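Local coordinates for tryptophane-5-halogenase (Microbispora sp. ATCC PTA-5024, PDB 5UAO), which catalyses the flavin-dependent chlorination of tryptophan at carbon 5 in a lanthipeptide, a post-translational step of NAI-107 biosynthesis, at residues W101-R106 and R153-R158; A142-M147 and A493-L498; S253-A258 and A421-S426. All blocks are in the same frame, centred on the assembly; numbering follows the deposited sequence.

Contact 1. Residues W101-R106 and R153-R158; sequences WKLGIR and RVPVYR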
ATOM      1  N   TRP A 101     -26.024 -13.906 -10.648  1.00 24.34           N
ATOM      2  CA  TRP A 101     -25.111 -13.810  -9.578  1.00 25.16           C
ATOM      3  C   TRP A 101     -23.843 -14.560  -9.896  1.00 24.53           C
ATOM      4  O   TRP A 101     -23.874 -15.675 -10.446  1.00 26.45           O
ATOM      5  CB  TRP A 101     -25.677 -14.326  -8.245  1.00 26.11           C
ATOM      6  CG  TRP A 101     -26.789 -13.504  -7.684  1.00 26.90           C
ATOM      7  CD1 TRP A 101     -27.122 -12.208  -7.960  1.00 27.57           C
ATOM      8  CD2 TRP A 101     -27.775 -13.992  -6.782  1.00 28.29           C
ATOM      9  NE1 TRP A 101     -28.293 -11.848  -7.230  1.00 27.13           N
ATOM     10  CE2 TRP A 101     -28.696 -12.938  -6.522  1.00 27.51           C
ATOM     11  CE3 TRP A 101     -27.968 -15.226  -6.168  1.00 30.18           C
ATOM     12  CZ2 TRP A 101     -29.772 -13.084  -5.619  1.00 28.89           C
ATOM     13  CZ3 TRP A 101     -29.023 -15.358  -5.276  1.00 38.05           C
ATOM     14  CH2 TRP A 101     -29.913 -14.287  -5.020  1.00 33.28           C
ATOM     15  N   LYS A 102     -22.753 -13.950  -9.468  1.00 23.39           N
ATOM     16  CA  LYS A 102     -21.380 -14.521  -9.662  1.00 21.69           C
ATOM     17  C   LYS A 102     -20.700 -14.666  -8.288  1.00 23.31           C
ATOM     18  O   LYS A 102     -20.441 -13.682  -7.611  1.00 26.40           O
ATOM     19  CB  LYS A 102     -20.612 -13.623 -10.581  1.00 22.98           C
ATOM     20  CG  LYS A 102     -19.200 -14.094 -10.851  1.00 22.88           C
ATOM     21  CD  LYS A 102     -18.353 -12.973 -11.439  1.00 28.63           C
ATOM     22  CE  LYS A 102     -16.934 -13.425 -11.656  1.00 22.91           C
ATOM     23  NZ  LYS A 102     -16.107 -12.261 -12.054  1.00 26.47           N
ATOM     24  N   LEU A 103     -20.546 -15.901  -7.836  1.00 21.43           N
ATOM     25  CA  LEU A 103     -19.948 -16.258  -6.573  1.00 22.18           C
ATOM     26  C   LEU A 103     -18.438 -16.402  -6.755  1.00 21.67           C
ATOM     27  O   LEU A 103     -17.644 -16.439  -5.772  1.00 22.63           O
ATOM     28  CB  LEU A 103     -20.503 -17.614  -6.084  1.00 23.82           C
ATOM     29  CG  LEU A 103     -21.995 -17.661  -5.751  1.00 24.84           C
ATOM     30  CD1 LEU A 103     -22.398 -18.969  -5.140  1.00 27.36           C
ATOM     31  CD2 LEU A 103     -22.302 -16.540  -4.804  1.00 31.54           C
ATOM     32  N   GLY A 104     -18.057 -16.472  -8.012  1.00 24.18           N
ATOM     33  CA  GLY A 104     -16.654 -16.585  -8.392  1.00 22.27           C
ATOM     34  C   GLY A 104     -16.485 -17.026  -9.834  1.00 22.77           C
ATOM     35  O   GLY A 104     -17.378 -16.859 -10.669  1.00 22.38           O
ATOM     36  N   ILE A 105     -15.271 -17.513 -10.127  1.00 23.18           N
ATOM     37  CA  ILE A 105     -14.941 -18.041 -11.420  1.00 24.89           C
ATOM     38  C   ILE A 105     -14.593 -19.539 -11.275  1.00 23.59           C
ATOM     39  O   ILE A 105     -13.795 -19.945 -10.401  1.00 23.25           O
ATOM     40  CB  ILE A 105     -13.729 -17.327 -12.042  1.00 23.57           C
ATOM     41  CG1 ILE A 105     -14.000 -15.841 -12.230  1.00 24.98           C
ATOM     42  CG2 ILE A 105     -13.339 -18.024 -13.319  1.00 25.02           C
ATOM     43  CD1 ILE A 105     -12.831 -14.973 -12.641  1.00 25.71           C
ATOM     44  N   ARG A 106     -15.240 -20.336 -12.114  1.00 23.27           N
ATOM     45  CA  ARG A 106     -14.835 -21.698 -12.328  1.00 26.17           C
ATOM     46  C   ARG A 106     -13.819 -21.831 -13.435  1.00 23.35           C
ATOM     47  O   ARG A 106     -14.145 -21.686 -14.642  1.00 24.08           O
ATOM     48  CB  ARG A 106     -16.041 -22.536 -12.686  1.00 30.87           C
ATOM     49  CG  ARG A 106     -15.761 -24.014 -12.751  1.00 36.37           C
ATOM     50  CD  ARG A 106     -16.983 -24.891 -13.062  1.00 44.12           C
ATOM     51  NE  ARG A 106     -16.392 -26.217 -13.188  1.00 56.60           N
ATOM     52  CZ  ARG A 106     -15.977 -26.773 -14.330  1.00 57.26           C
ATOM     53  NH1 ARG A 106     -16.218 -26.227 -15.522  1.00 56.75           N
ATOM     54  NH2 ARG A 106     -15.353 -27.929 -14.265  1.00 63.68           N
ATOM     55  N   ARG A 153     -25.168 -24.131  -6.286  1.00 29.45           N
ATOM     56  CA  ARG A 153     -26.241 -23.625  -5.436  1.00 29.35           C
ATOM     57  C   ARG A 153     -25.820 -22.261  -4.928  1.00 28.86           C
ATOM     58  O   ARG A 153     -24.650 -21.851  -5.118  1.00 27.86           O
ATOM     59  CB  ARG A 153     -26.484 -24.636  -4.280  1.00 30.20           C
ATOM     60  CG  ARG A 153     -27.323 -25.831  -4.704  1.00 29.65           C
ATOM     61  CD  ARG A 153     -27.333 -26.879  -3.615  1.00 36.90           C
ATOM     62  NE  ARG A 153     -27.920 -28.123  -4.087  1.00 39.11           N
ATOM     63  CZ  ARG A 153     -29.209 -28.308  -4.316  1.00 42.68           C
ATOM     64  NH1 ARG A 153     -30.075 -27.334  -4.111  1.00 46.04           N
ATOM     65  NH2 ARG A 153     -29.636 -29.481  -4.784  1.00 47.16           N
ATOM     66  N   VAL A 154     -26.735 -21.549  -4.285  1.00 25.47           N
ATOM     67  CA  VAL A 154     -26.484 -20.202  -3.793  1.00 26.98           C
ATOM     68  C   VAL A 154     -26.924 -20.124  -2.321  1.00 27.10           C
ATOM     69  O   VAL A 154     -27.788 -20.882  -1.918  1.00 31.04           O
ATOM     70  CB  VAL A 154     -27.191 -19.118  -4.634  1.00 27.39           C
ATOM     71  CG1 VAL A 154     -26.729 -19.101  -6.083  1.00 28.28           C
ATOM     72  CG2 VAL A 154     -28.723 -19.275  -4.622  1.00 30.13           C
ATOM     73  N   PRO A 155     -26.328 -19.222  -1.528  1.00 29.32           N
ATOM     74  CA  PRO A 155     -26.528 -19.273  -0.068  1.00 30.72           C
ATOM     75  C   PRO A 155     -27.846 -18.529   0.370  1.00 30.26           C
ATOM     76  O   PRO A 155     -27.838 -17.494   1.063  1.00 28.50           O
ATOM     77  CB  PRO A 155     -25.229 -18.662   0.451  1.00 30.53           C
ATOM     78  CG  PRO A 155     -24.858 -17.614  -0.600  1.00 28.21           C
ATOM     79  CD  PRO A 155     -25.270 -18.240  -1.893  1.00 30.72           C
ATOM     80  N   VAL A 156     -28.946 -19.046  -0.153  1.00 33.44           N
ATOM     81  CA  VAL A 156     -30.284 -18.518   0.095  1.00 34.93           C
ATOM     82  C   VAL A 156     -31.092 -19.768   0.435  1.00 37.62           C
ATOM     83  O   VAL A 156     -30.847 -20.845  -0.150  1.00 33.77           O
ATOM     84  CB  VAL A 156     -30.890 -17.799  -1.118  1.00 36.33           C
ATOM     85  CG1 VAL A 156     -32.279 -17.196  -0.774  1.00 36.55           C
ATOM     86  CG2 VAL A 156     -29.971 -16.693  -1.617  1.00 34.19           C
ATOM     87  N   TYR A 157     -32.022 -19.634   1.385  1.00 34.65           N
ATOM     88  CA  TYR A 157     -32.676 -20.806   2.010  1.00 36.90           C
ATOM     89  C   TYR A 157     -34.124 -20.504   2.297  1.00 40.32           C
ATOM     90  O   TYR A 157     -34.460 -19.404   2.754  1.00 39.25           O
ATOM     91  CB  TYR A 157     -31.993 -21.126   3.317  1.00 37.17           C
ATOM     92  CG  TYR A 157     -30.500 -21.378   3.148  1.00 38.88           C
ATOM     93  CD1 TYR A 157     -29.575 -20.321   3.171  1.00 38.21           C
ATOM     94  CD2 TYR A 157     -30.010 -22.685   2.928  1.00 36.14           C
ATOM     95  CE1 TYR A 157     -28.215 -20.566   2.993  1.00 37.77           C
ATOM     96  CE2 TYR A 157     -28.643 -22.927   2.751  1.00 35.97           C
ATOM     97  CZ  TYR A 157     -27.763 -21.868   2.750  1.00 34.62           C
ATOM     98  OH  TYR A 157     -26.427 -22.110   2.589  1.00 34.58           O
ATOM     99  N   ARG A 158     -35.007 -21.428   1.969  1.00 46.40           N
ATOM    100  CA  ARG A 158     -36.369 -21.279   2.426  1.00 56.00           C
ATOM    101  C   ARG A 158     -36.312 -21.411   3.949  1.00 60.94           C
ATOM    102  O   ARG A 158     -35.797 -22.391   4.465  1.00 63.07           O
ATOM    103  CB  ARG A 158     -37.294 -22.289   1.792  1.00 59.33           C
ATOM    104  CG  ARG A 158     -38.186 -21.669   0.725  1.00 65.04           C
ATOM    105  CD  ARG A 158     -38.874 -22.734  -0.109  1.00 71.87           C
ATOM    106  NE  ARG A 158     -37.930 -23.745  -0.621  1.00 71.43           N
ATOM    107  CZ  ARG A 158     -38.038 -24.354  -1.804  1.00 72.36           C
ATOM    108  NH1 ARG A 158     -39.049 -24.076  -2.628  1.00 82.50           N
ATOM    109  NH2 ARG A 158     -37.125 -25.244  -2.180  1.00 70.29           N
TER
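A buried, largely apolar contact sets W101 and L103, at the junction of strands 100-102 and 104-108, against V154, P155 and V156 at the entry to strand 156-159. No hydrogen bond crosses it. W101 meets both valines with the outer corner of its six-membered ring. V154 CG2 lies in the ring plane at the edge, 4.0 Å from W101 CZ3, whereas V156 CG2 reaches the same carbon obliquely, also at 4.0 Å. The W101 side chain crosses each valine at about a right angle, and two methyl groups meet the same ring carbon. With CG anti to its carbonyl carbon (chi1 -67°), the indole reaches out to them; its NE1, on the other side of the ring system, is bonded to Y94 OH. Y512 adds an edge-to-face ring contact. L103 uses one branch: CD1 approaches R153 O at 3.7 Å and touches P155 CD more loosely at 4.4 Å. Helix 144-151 supplies further cover, L148 touching both L103 and P155. The bend that brings V154 and V156 up to one indole is closed by V156 N donating to V154 O at 2.8 Å. This is an inverse gamma turn centred on P155, from which the chain runs directly into the antiparallel pair of strands 156-159 and 162-165.

Contact 2. Residues A142-M147 and A493-L498; sequences ATLQAM and AAARSL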
ATOM      1  N   ALA A 142     -11.842 -24.642   0.064  1.00 27.12           N
ATOM      2  CA  ALA A 142     -11.168 -23.623   0.783  1.00 30.75           C
ATOM      3  C   ALA A 142     -12.103 -22.609   1.427  1.00 28.39           C
ATOM      4  O   ALA A 142     -11.699 -21.949   2.391  1.00 30.57           O
ATOM      5  CB  ALA A 142     -10.182 -22.891  -0.080  1.00 33.97           C
ATOM      6  N   THR A 143     -13.309 -22.481   0.913  1.00 26.92           N
ATOM      7  CA  THR A 143     -14.284 -21.548   1.447  1.00 29.75           C
ATOM      8  C   THR A 143     -15.696 -22.113   1.210  1.00 30.74           C
ATOM      9  O   THR A 143     -15.887 -23.070   0.459  1.00 28.59           O
ATOM     10  CB  THR A 143     -14.185 -20.128   0.792  1.00 32.49           C
ATOM     11  OG1 THR A 143     -14.808 -20.119  -0.494  1.00 31.03           O
ATOM     12  CG2 THR A 143     -12.736 -19.576   0.664  1.00 33.55           C
ATOM     13  N   LEU A 144     -16.688 -21.482   1.848  1.00 32.14           N
ATOM     14  CA  LEU A 144     -18.097 -21.829   1.656  1.00 28.54           C
ATOM     15  C   LEU A 144     -18.537 -21.545   0.218  1.00 29.37           C
ATOM     16  O   LEU A 144     -19.193 -22.368  -0.347  1.00 25.62           O
ATOM     17  CB  LEU A 144     -18.974 -21.043   2.656  1.00 32.68           C
ATOM     18  CG  LEU A 144     -20.522 -21.218   2.659  1.00 37.07           C
ATOM     19  CD1 LEU A 144     -20.921 -22.661   2.820  1.00 37.28           C
ATOM     20  CD2 LEU A 144     -21.230 -20.374   3.730  1.00 40.19           C
ATOM     21  N   GLN A 145     -18.149 -20.392  -0.372  1.00 26.43           N
ATOM     22  CA  GLN A 145     -18.556 -20.104  -1.722  1.00 27.65           C
ATOM     23  C   GLN A 145     -17.943 -21.094  -2.693  1.00 26.74           C
ATOM     24  O   GLN A 145     -18.544 -21.435  -3.734  1.00 25.52           O
ATOM     25  CB  GLN A 145     -18.186 -18.687  -2.138  1.00 31.11           C
ATOM     26  CG  GLN A 145     -19.207 -17.633  -1.842  1.00 32.49           C
ATOM     27  CD  GLN A 145     -18.800 -16.272  -2.405  1.00 31.62           C
ATOM     28  OE1 GLN A 145     -17.610 -16.010  -2.689  1.00 31.74           O
ATOM     29  NE2 GLN A 145     -19.781 -15.378  -2.516  1.00 33.35           N
ATOM     30  N   ALA A 146     -16.751 -21.585  -2.368  1.00 26.66           N
ATOM     31  CA  ALA A 146     -16.146 -22.617  -3.240  1.00 26.56           C
ATOM     32  C   ALA A 146     -17.008 -23.842  -3.262  1.00 29.07           C
ATOM     33  O   ALA A 146     -17.172 -24.450  -4.325  1.00 26.80           O
ATOM     34  CB  ALA A 146     -14.739 -22.971  -2.833  1.00 26.22           C
ATOM     35  N   MET A 147     -17.560 -24.215  -2.103  1.00 28.18           N
ATOM     36  CA  MET A 147     -18.525 -25.359  -2.026  1.00 29.88           C
ATOM     37  C   MET A 147     -19.900 -25.052  -2.677  1.00 29.20           C
ATOM     38  O   MET A 147     -20.490 -25.883  -3.337  1.00 32.26           O
ATOM     39  CB  MET A 147     -18.714 -25.819  -0.587  1.00 30.41           C
ATOM     40  CG  MET A 147     -17.467 -26.370   0.077  1.00 35.99           C
ATOM     41  SD  MET A 147     -17.719 -26.614   1.842  1.00 33.00           S
ATOM     42  CE  MET A 147     -16.122 -27.226   2.334  1.00 33.16           C
ATOM     43  N   ALA A 493     -17.228 -29.613   7.235  1.00 41.96           N
ATOM     44  CA  ALA A 493     -18.519 -30.332   7.278  1.00 42.24           C
ATOM     45  C   ALA A 493     -19.689 -29.372   7.553  1.00 41.52           C
ATOM     46  O   ALA A 493     -20.701 -29.472   6.891  1.00 45.90           O
ATOM     47  CB  ALA A 493     -18.462 -31.447   8.296  1.00 44.80           C
ATOM     48  N   ALA A 494     -19.529 -28.407   8.467  1.00 41.87           N
ATOM     49  CA  ALA A 494     -20.540 -27.358   8.672  1.00 41.42           C
ATOM     50  C   ALA A 494     -20.813 -26.615   7.361  1.00 46.01           C
ATOM     51  O   ALA A 494     -21.975 -26.494   6.929  1.00 42.88           O
ATOM     52  CB  ALA A 494     -20.100 -26.370   9.717  1.00 41.68           C
ATOM     53  N   ALA A 495     -19.733 -26.159   6.708  1.00 44.79           N
ATOM     54  CA  ALA A 495     -19.828 -25.488   5.397  1.00 41.50           C
ATOM     55  C   ALA A 495     -20.502 -26.335   4.285  1.00 36.39           C
ATOM     56  O   ALA A 495     -21.358 -25.812   3.556  1.00 37.61           O
ATOM     57  CB  ALA A 495     -18.449 -25.005   4.935  1.00 39.71           C
ATOM     58  N   ARG A 496     -20.106 -27.603   4.178  1.00 37.16           N
ATOM     59  CA  ARG A 496     -20.673 -28.540   3.174  1.00 39.35           C
ATOM     60  C   ARG A 496     -22.167 -28.677   3.387  1.00 40.95           C
ATOM     61  O   ARG A 496     -22.948 -28.680   2.446  1.00 35.70           O
ATOM     62  CB  ARG A 496     -20.031 -29.937   3.235  1.00 44.02           C
ATOM     63  CG  ARG A 496     -18.577 -29.992   2.769  1.00 57.33           C
ATOM     64  CD  ARG A 496     -18.075 -31.394   2.351  1.00 60.01           C
ATOM     65  NE  ARG A 496     -16.976 -31.863   3.196  1.00 65.16           N
ATOM     66  CZ  ARG A 496     -17.099 -32.535   4.349  1.00 64.99           C
ATOM     67  NH1 ARG A 496     -18.277 -32.896   4.865  1.00 67.39           N
ATOM     68  NH2 ARG A 496     -16.003 -32.886   4.987  1.00 80.51           N
ATOM     69  N   SER A 497     -22.545 -28.779   4.653  1.00 42.20           N
ATOM     70  CA  SER A 497     -23.936 -28.745   5.074  1.00 44.73           C
ATOM     71  C   SER A 497     -24.723 -27.559   4.517  1.00 40.78           C
ATOM     72  O   SER A 497     -25.732 -27.742   3.809  1.00 41.83           O
ATOM     73  CB  SER A 497     -23.991 -28.741   6.592  1.00 52.07           C
ATOM     74  OG  SER A 497     -25.289 -29.071   6.955  1.00 54.89           O
ATOM     75  N   LEU A 498     -24.261 -26.357   4.820  1.00 39.50           N
ATOM     76  CA  LEU A 498     -24.820 -25.167   4.251  1.00 42.46           C
ATOM     77  C   LEU A 498     -24.776 -25.133   2.726  1.00 39.14           C
ATOM     78  O   LEU A 498     -25.704 -24.639   2.088  1.00 38.37           O
ATOM     79  CB  LEU A 498     -24.069 -23.928   4.769  1.00 47.22           C
ATOM     80  CG  LEU A 498     -24.356 -23.414   6.156  1.00 42.16           C
ATOM     81  CD1 LEU A 498     -23.434 -22.276   6.522  1.00 41.86           C
ATOM     82  CD2 LEU A 498     -25.811 -23.004   6.225  1.00 44.83           C
TER
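L144 and M147, one helical turn apart near the start of helix 144-151, pack against A495, R496 and L498 of helix 485-501. Along 142-147 the helix is opened by T143 at the N-cap: its OG1 accepts from A146 N at 3.1 Å with an N-H...O angle of 155°, and the same oxygen is hydrogen-bonded to D121 OD1. This cap opens the turn that carries both contact residues. L144 comes next, and its CA lies 5.5 Å from that of A495, a short separation that the small alanine permits. Its CG is anti to the backbone N (chi1 180°), which carries both methyls over to the other helix although the CB bond itself runs obliquely past it. CD1 presses on the backbone at A495 O, 3.3 Å away, and rests against L498 CB; CD2 meets L498 CD1 at 4.0 Å, the two leucines crossing at about a right angle. Q145 turns to the opposite side, where its amide bonds to P171 O. M147 then points straight at the partner helix, extended beyond CG, so that the thioether slides alongside. Its SD lies 3.6 Å from A495 CB and 3.5 Å from R496 N, its CE 3.7 Å from R496 CG. Of the R496 side chain CG does the touching, while the bent outer part heads off to a long, weak ion pair with E141. A495 CB touches both the L144 methyl and the M147 sulfur, which approach it from directions about a right angle apart. With no hydrogen bond or salt bridge between the segments, cohesion here depends on shape: methyls and a polarisable sulfur packed on the side of A495 that faces helix 144-151.

Contact 3. Residues S253-A258 and A421-S426; sequences SLFTDA and AETDIS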
ATOM      1  N   SER A 253       3.222 -10.206 -22.055  1.00 26.14           N
ATOM      2  CA  SER A 253       2.543 -11.100 -21.089  1.00 25.93           C
ATOM      3  C   SER A 253       1.200 -11.619 -21.570  1.00 29.83           C
ATOM      4  O   SER A 253       0.780 -12.706 -21.191  1.00 32.17           O
ATOM      5  CB  SER A 253       2.272 -10.368 -19.822  1.00 23.20           C
ATOM      6  OG  SER A 253       3.463 -10.023 -19.139  1.00 25.69           O
ATOM      7  N   LEU A 254       0.492 -10.809 -22.343  1.00 28.19           N
ATOM      8  CA  LEU A 254      -0.889 -11.074 -22.660  1.00 29.09           C
ATOM      9  C   LEU A 254      -0.952 -11.037 -24.203  1.00 30.41           C
ATOM     10  O   LEU A 254      -0.814  -9.986 -24.825  1.00 34.55           O
ATOM     11  CB  LEU A 254      -1.771 -10.040 -21.930  1.00 30.27           C
ATOM     12  CG  LEU A 254      -1.623 -10.035 -20.387  1.00 29.19           C
ATOM     13  CD1 LEU A 254      -2.479  -8.965 -19.743  1.00 30.35           C
ATOM     14  CD2 LEU A 254      -2.142 -11.366 -19.854  1.00 33.56           C
ATOM     15  N   PHE A 255      -1.049 -12.221 -24.798  1.00 32.29           N
ATOM     16  CA  PHE A 255      -0.887 -12.418 -26.242  1.00 38.26           C
ATOM     17  C   PHE A 255      -2.216 -12.473 -27.031  1.00 36.75           C
ATOM     18  O   PHE A 255      -2.191 -12.570 -28.255  1.00 31.61           O
ATOM     19  CB  PHE A 255      -0.339 -13.841 -26.508  1.00 42.95           C
ATOM     20  CG  PHE A 255       0.924 -14.193 -25.860  1.00 43.52           C
ATOM     21  CD1 PHE A 255       1.853 -13.247 -25.465  1.00 53.42           C
ATOM     22  CD2 PHE A 255       1.252 -15.536 -25.752  1.00 54.49           C
ATOM     23  CE1 PHE A 255       3.090 -13.636 -24.938  1.00 48.96           C
ATOM     24  CE2 PHE A 255       2.481 -15.938 -25.222  1.00 53.20           C
ATOM     25  CZ  PHE A 255       3.394 -14.989 -24.804  1.00 55.62           C
ATOM     26  N   THR A 256      -3.365 -12.625 -26.363  1.00 27.33           N
ATOM     27  CA  THR A 256      -4.622 -12.710 -27.112  1.00 27.15           C
ATOM     28  C   THR A 256      -5.078 -11.345 -27.630  1.00 27.99           C
ATOM     29  O   THR A 256      -4.774 -10.352 -27.013  1.00 27.27           O
ATOM     30  CB  THR A 256      -5.731 -13.305 -26.236  1.00 28.83           C
ATOM     31  OG1 THR A 256      -5.878 -12.536 -25.054  1.00 26.69           O
ATOM     32  CG2 THR A 256      -5.377 -14.730 -25.854  1.00 27.77           C
ATOM     33  N   ASP A 257      -5.847 -11.300 -28.710  1.00 24.81           N
ATOM     34  CA  ASP A 257      -6.248 -10.041 -29.290  1.00 30.10           C
ATOM     35  C   ASP A 257      -7.594 -10.037 -29.969  1.00 29.71           C
ATOM     36  O   ASP A 257      -7.934  -9.052 -30.650  1.00 28.40           O
ATOM     37  CB  ASP A 257      -5.198  -9.620 -30.342  1.00 32.68           C
ATOM     38  CG  ASP A 257      -4.973 -10.683 -31.408  1.00 38.43           C
ATOM     39  OD1 ASP A 257      -5.486 -11.833 -31.338  1.00 34.86           O
ATOM     40  OD2 ASP A 257      -4.294 -10.356 -32.375  1.00 43.60           O
ATOM     41  N   ALA A 258      -8.353 -11.131 -29.847  1.00 27.38           N
ATOM     42  CA  ALA A 258      -9.638 -11.262 -30.511  1.00 25.91           C
ATOM     43  C   ALA A 258     -10.536 -12.159 -29.705  1.00 26.96           C
ATOM     44  O   ALA A 258     -10.049 -12.989 -28.941  1.00 23.57           O
ATOM     45  CB  ALA A 258      -9.461 -11.819 -31.947  1.00 25.79           C
ATOM     46  N   ALA A 421       6.217 -21.297 -22.054  1.00 33.38           N
ATOM     47  CA  ALA A 421       7.642 -21.049 -22.243  1.00 35.85           C
ATOM     48  C   ALA A 421       7.982 -19.575 -22.275  1.00 33.81           C
ATOM     49  O   ALA A 421       9.030 -19.202 -21.793  1.00 33.78           O
ATOM     50  CB  ALA A 421       8.110 -21.716 -23.530  1.00 34.94           C
ATOM     51  N   GLU A 422       7.110 -18.709 -22.816  1.00 33.94           N
ATOM     52  CA  GLU A 422       7.504 -17.303 -23.085  1.00 30.95           C
ATOM     53  C   GLU A 422       6.706 -16.139 -22.396  1.00 31.87           C
ATOM     54  O   GLU A 422       7.065 -14.965 -22.541  1.00 32.13           O
ATOM     55  CB  GLU A 422       7.533 -17.087 -24.588  1.00 33.84           C
ATOM     56  CG  GLU A 422       8.308 -18.122 -25.439  1.00 40.43           C
ATOM     57  CD  GLU A 422       9.825 -18.192 -25.165  1.00 46.27           C
ATOM     58  OE1 GLU A 422      10.349 -17.289 -24.485  1.00 51.09           O
ATOM     59  OE2 GLU A 422      10.509 -19.164 -25.622  1.00 51.52           O
ATOM     60  N   THR A 423       5.613 -16.442 -21.690  1.00 28.47           N
ATOM     61  CA  THR A 423       4.848 -15.414 -20.990  1.00 24.31           C
ATOM     62  C   THR A 423       5.755 -14.663 -20.022  1.00 26.03           C
ATOM     63  O   THR A 423       6.347 -15.256 -19.092  1.00 27.37           O
ATOM     64  CB  THR A 423       3.643 -16.053 -20.257  1.00 25.60           C
ATOM     65  OG1 THR A 423       2.824 -16.719 -21.233  1.00 28.18           O
ATOM     66  CG2 THR A 423       2.841 -14.963 -19.443  1.00 25.87           C
ATOM     67  N   ASP A 424       5.820 -13.341 -20.198  1.00 24.08           N
ATOM     68  CA  ASP A 424       6.608 -12.482 -19.325  1.00 25.36           C
ATOM     69  C   ASP A 424       5.879 -12.387 -17.986  1.00 26.65           C
ATOM     70  O   ASP A 424       4.742 -11.909 -17.943  1.00 26.26           O
ATOM     71  CB  ASP A 424       6.704 -11.093 -19.987  1.00 28.93           C
ATOM     72  CG  ASP A 424       7.507 -10.083 -19.211  1.00 29.55           C
ATOM     73  OD1 ASP A 424       8.000 -10.337 -18.102  1.00 28.67           O
ATOM     74  OD2 ASP A 424       7.612  -8.958 -19.789  1.00 30.26           O
ATOM     75  N   ILE A 425       6.543 -12.854 -16.920  1.00 26.27           N
ATOM     76  CA  ILE A 425       6.062 -12.776 -15.566  1.00 26.77           C
ATOM     77  C   ILE A 425       7.036 -11.964 -14.689  1.00 28.92           C
ATOM     78  O   ILE A 425       6.925 -11.995 -13.489  1.00 29.36           O
ATOM     79  CB  ILE A 425       5.885 -14.214 -14.957  1.00 28.12           C
ATOM     80  CG1 ILE A 425       7.192 -15.040 -15.078  1.00 31.90           C
ATOM     81  CG2 ILE A 425       4.784 -14.966 -15.696  1.00 27.29           C
ATOM     82  CD1 ILE A 425       7.253 -16.222 -14.112  1.00 32.96           C
ATOM     83  N   SER A 426       7.881 -11.142 -15.306  1.00 30.19           N
ATOM     84  CA  SER A 426       8.945 -10.463 -14.601  1.00 31.05           C
ATOM     85  C   SER A 426       8.468  -9.703 -13.436  1.00 30.07           C
ATOM     86  O   SER A 426       9.099  -9.720 -12.397  1.00 31.47           O
ATOM     87  CB  SER A 426       9.789  -9.569 -15.547  1.00 35.57           C
ATOM     88  OG  SER A 426       9.059  -8.686 -16.349  1.00 29.86           O
TER
HETATM   89  O   HOH W   1       0.924 -15.185 -22.609  1.00 60.01           O
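S253, T423 and F255 bury the most surface where a loop leading to strand 258-264 meets an Asx turn just beyond the C-terminal end of helix 414-422. S253 makes the direct link: its OG donates to D424 O at 2.6 Å, tilted 24° out of the carbonyl plane. R398 NE of helix 383-406 bonds to the same hydroxyl, so this buried group ties three parts of the chain together. T423, the first residue to leave the helix, divides its two branches. OG1, anti to the carbonyl carbon (chi1 -59°), bonds back to A419 O in the last turn of the helix, which puts CG2 against S253 O at 3.5 Å. F255 turns its ring obliquely towards that hydroxyl, with CZ 4.0 Å from T423 OG1, and its edge faces the carbonyl carbon of E422. In the Asx turn D424 OD1 takes two donors, S426 N at 2.9 Å, nearly along the C-O axis, and S426 OG on the syn lone pair; OD2 bonds to S252 OG. Substituting alanine for D424 would probably leave both S426 donors and S252 OG without their acceptor, letting the turn that presents D424 O to S253 shift. One water completes the contact, donating to S253 O and to T423 OG1. Its oxygen sits over the centre of the F255 ring, 3.0 Å above the ring plane.

From the N terminus, 101-106 comes first and waits 46 residues for 153-158, which closes contact 1. Within that loop 142-147 opens contact 2, whose partner 493-498 arrives only near the C terminus, so contacts 1 and 2 cross. Contact 3 opens and closes (253-258 with 421-426) within the long span of contact 2, and after contact 1 is complete. Contacts 1 and 2 are neighbours, their centres 11 Å apart, and Y157 OH probably hydrogen-bonds to L498 O at 2.7 Å; together they join the strands at 100-108, helix 144-151, strand 156-159 and helix 485-501 of the C-terminal region. Contact 3 is remote, its centre about 32 Å from that of contact 1, and ties the loop before strand 258-264 to helix 414-422.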